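Local coordinates for protein M157 (PDB 2NYK) that is an MHC class I-like mouse cytomegalovirus protein that serves as a ligand for Ly49 receptors of natural killer cells, at residues F25-R31 / T94-V99. The protein carries 1 engineered substitution. Residues are numbered along the deposited sequence; the frame is centred on the assembly and turned at random.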
loop_
_atom_site.group_PDB
_atom_site.type_symbol
_atom_site.label_atom_id
_atom_site.label_comp_id
_atom_site.label_asym_id
_atom_site.label_seq_id
_atom_site.Cartn_x
_atom_site.Cartn_y
_atom_site.Cartn_z
ATOM N N PHE A 25 3.906 3.811 7.590
ATOM C CA PHE A 25 3.597 5.231 7.663
ATOM C C PHE A 25 4.724 5.950 6.969
ATOM O O PHE A 25 5.904 5.719 7.298
ATOM C CB PHE A 25 3.561 5.691 9.130
ATOM C CG PHE A 25 2.597 4.949 9.989
ATOM C CD1 PHE A 25 1.273 5.378 10.100
ATOM C CD2 PHE A 25 3.013 3.821 10.709
ATOM C CE1 PHE A 25 0.371 4.697 10.906
ATOM C CE2 PHE A 25 2.144 3.133 11.511
ATOM C CZ PHE A 25 0.816 3.579 11.640
ATOM N N GLU A 26 4.403 6.805 5.998
ATOM C CA GLU A 26 5.461 7.483 5.274
ATOM C C GLU A 26 5.174 8.974 5.113
ATOM O O GLU A 26 4.047 9.367 4.820
ATOM C CB GLU A 26 5.651 6.826 3.904
ATOM C CG GLU A 26 6.706 7.494 3.026
ATOM C CD GLU A 26 7.085 6.612 1.842
ATOM O OE1 GLU A 26 7.717 7.110 0.901
ATOM O OE2 GLU A 26 6.751 5.421 1.848
ATOM N N VAL A 27 6.197 9.804 5.285
ATOM C CA VAL A 27 6.039 11.232 5.084
ATOM C C VAL A 27 7.217 11.749 4.284
ATOM O O VAL A 27 8.368 11.417 4.572
ATOM C CB VAL A 27 5.952 12.030 6.424
ATOM C CG1 VAL A 27 5.822 13.526 6.149
ATOM C CG2 VAL A 27 4.770 11.553 7.256
ATOM N N THR A 28 6.905 12.556 3.271
ATOM C CA THR A 28 7.906 13.192 2.439
ATOM C C THR A 28 7.703 14.702 2.510
ATOM O O THR A 28 6.575 15.192 2.403
ATOM C CB THR A 28 7.810 12.711 0.979
ATOM O OG1 THR A 28 8.014 11.292 0.936
ATOM C CG2 THR A 28 8.854 13.392 0.129
ATOM N N VAL A 29 8.793 15.421 2.745
ATOM C CA VAL A 29 8.794 16.879 2.738
ATOM C C VAL A 29 9.856 17.359 1.730
ATOM O O VAL A 29 10.984 16.875 1.735
ATOM C CB VAL A 29 9.077 17.431 4.157
ATOM C CG1 VAL A 29 9.423 18.896 4.112
ATOM C CG2 VAL A 29 7.875 17.208 5.074
ATOM N N THR A 30 9.479 18.283 0.851
ATOM C CA THR A 30 10.414 18.816 -0.153
ATOM C C THR A 30 10.527 20.326 0.000
ATOM O O THR A 30 9.557 20.979 0.379
ATOM C CB THR A 30 9.982 18.474 -1.615
ATOM O OG1 THR A 30 9.696 17.077 -1.733
ATOM C CG2 THR A 30 11.078 18.833 -2.627
ATOM N N ARG A 31 11.721 20.866 -0.268
ATOM C CA ARG A 31 11.919 22.325 -0.394
ATOM C C ARG A 31 11.087 22.859 -1.556
ATOM O O ARG A 31 11.255 22.418 -2.708
ATOM C CB ARG A 31 13.399 22.660 -0.626
ATOM C CG ARG A 31 14.300 22.392 0.565
ATOM C CD ARG A 31 14.594 23.673 1.371
ATOM N NE ARG A 31 15.420 23.379 2.546
ATOM C CZ ARG A 31 16.612 22.777 2.502
ATOM N NH1 ARG A 31 17.126 22.386 1.338
ATOM N NH2 ARG A 31 17.283 22.549 3.621
ATOM N N THR A 94 20.254 18.912 0.891
ATOM C CA THR A 94 19.134 18.116 0.395
ATOM C C THR A 94 17.923 18.988 0.072
ATOM O O THR A 94 17.619 19.938 0.786
ATOM C CB THR A 94 18.754 16.942 1.368
ATOM O OG1 THR A 94 17.876 16.027 0.698
ATOM C CG2 THR A 94 18.089 17.440 2.651
ATOM N N GLN A 95 17.245 18.650 -1.017
ATOM C CA GLN A 95 16.033 19.340 -1.432
ATOM C C GLN A 95 14.789 18.646 -0.896
ATOM O O GLN A 95 13.688 19.197 -0.967
ATOM C CB GLN A 95 15.966 19.430 -2.959
ATOM C CG GLN A 95 16.955 20.423 -3.557
ATOM C CD GLN A 95 16.772 21.831 -3.005
ATOM O OE1 GLN A 95 15.722 22.459 -3.188
ATOM N NE2 GLN A 95 17.794 22.328 -2.314
ATOM N N ARG A 96 14.969 17.439 -0.360
ATOM C CA ARG A 96 13.856 16.673 0.178
ATOM C C ARG A 96 14.265 15.684 1.265
ATOM O O ARG A 96 15.418 15.258 1.351
ATOM C CB ARG A 96 13.095 15.955 -0.946
ATOM C CG ARG A 96 13.958 15.040 -1.791
ATOM C CD ARG A 96 13.486 15.021 -3.263
ATOM N NE ARG A 96 12.036 14.829 -3.397
ATOM C CZ ARG A 96 11.379 13.728 -3.028
ATOM N NH1 ARG A 96 12.028 12.706 -2.480
ATOM N NH2 ARG A 96 10.063 13.654 -3.200
ATOM N N ILE A 97 13.300 15.319 2.096
ATOM C CA ILE A 97 13.533 14.312 3.128
ATOM C C ILE A 97 12.288 13.435 3.271
ATOM O O ILE A 97 11.158 13.922 3.227
ATOM C CB ILE A 97 13.905 14.947 4.487
ATOM C CG1 ILE A 97 14.237 13.870 5.523
ATOM C CG2 ILE A 97 12.775 15.857 4.987
ATOM C CD1 ILE A 97 14.863 14.406 6.783
ATOM N N CYS A 98 12.517 12.143 3.424
ATOM C CA CYS A 98 11.430 11.214 3.615
ATOM C C CYS A 98 11.708 10.333 4.827
ATOM O O CYS A 98 12.856 9.955 5.085
ATOM C CB CYS A 98 11.240 10.387 2.347
ATOM S SG CYS A 98 9.890 9.212 2.447
ATOM N N VAL A 99 10.648 10.027 5.578
ATOM C CA VAL A 99 10.732 9.072 6.680
ATOM C C VAL A 99 9.673 7.993 6.474
ATOM O O VAL A 99 8.559 8.298 6.053
ATOM C CB VAL A 99 10.609 9.750 8.072
ATOM C CG1 VAL A 99 9.236 10.482 8.241
ATOM C CG2 VAL A 99 10.822 8.747 9.199
#
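Cys98 holds SG opposite its backbone N (chi1 -179°), and Thr28 sets OG1 opposite its carbonyl carbon (chi1 -60°). These two rotations bring Cys98 SG within 3.2 Å of Thr28 OG1, across a non-hydrogen-bonded pair of the antiparallel ladder. Glu26 is extended, and its OE1 approaches the same sulfur, Cys98 SG, at 3.4 Å. Glu26 OE2 makes a salt bridge with Arg100. Arg96 bends at chi2 and chi3; its side chain runs beside that of Thr30 and crosses Thr28 obliquely. Arg96 NH2 lies 3.6 Å from Thr28 CG2.

The backbones run antiparallel. Val27 and Val99 exchange two hydrogen bonds, as do Val29 and Ile97; Val29 N to Ile97 O is nearly straight, at 2.8 Å. Beyond the last strand pair, Arg31 N still bonds Gln95 O at 2.7 Å. The Arg31 side chain crosses that of Gln95 at about a right angle. Gln95 NE2 lies near the guanidinium plane, at its edge, and Arg31 NH2 bonds the carbonyls of Leu87 and Leu91. On the face away from Thr28 and Cys98, Val27 CB meets Val99 CG1, and Val29 CB meets Ile97 CG2, both at 4.1 Å.

Strand 21-30 is the middle strand of its antiparallel sheet, and the contact joins its end to the start of 96-106 beside it. Strand 35-41 flanks 21-30, and strand 109-118 flanks 96-106. Helix 71-90 packs over the valine face, with Leu76 on Val27 and Lys80, Asn84 and Leu87 on Val29, consistent with the platform of an MHC class I-like fold.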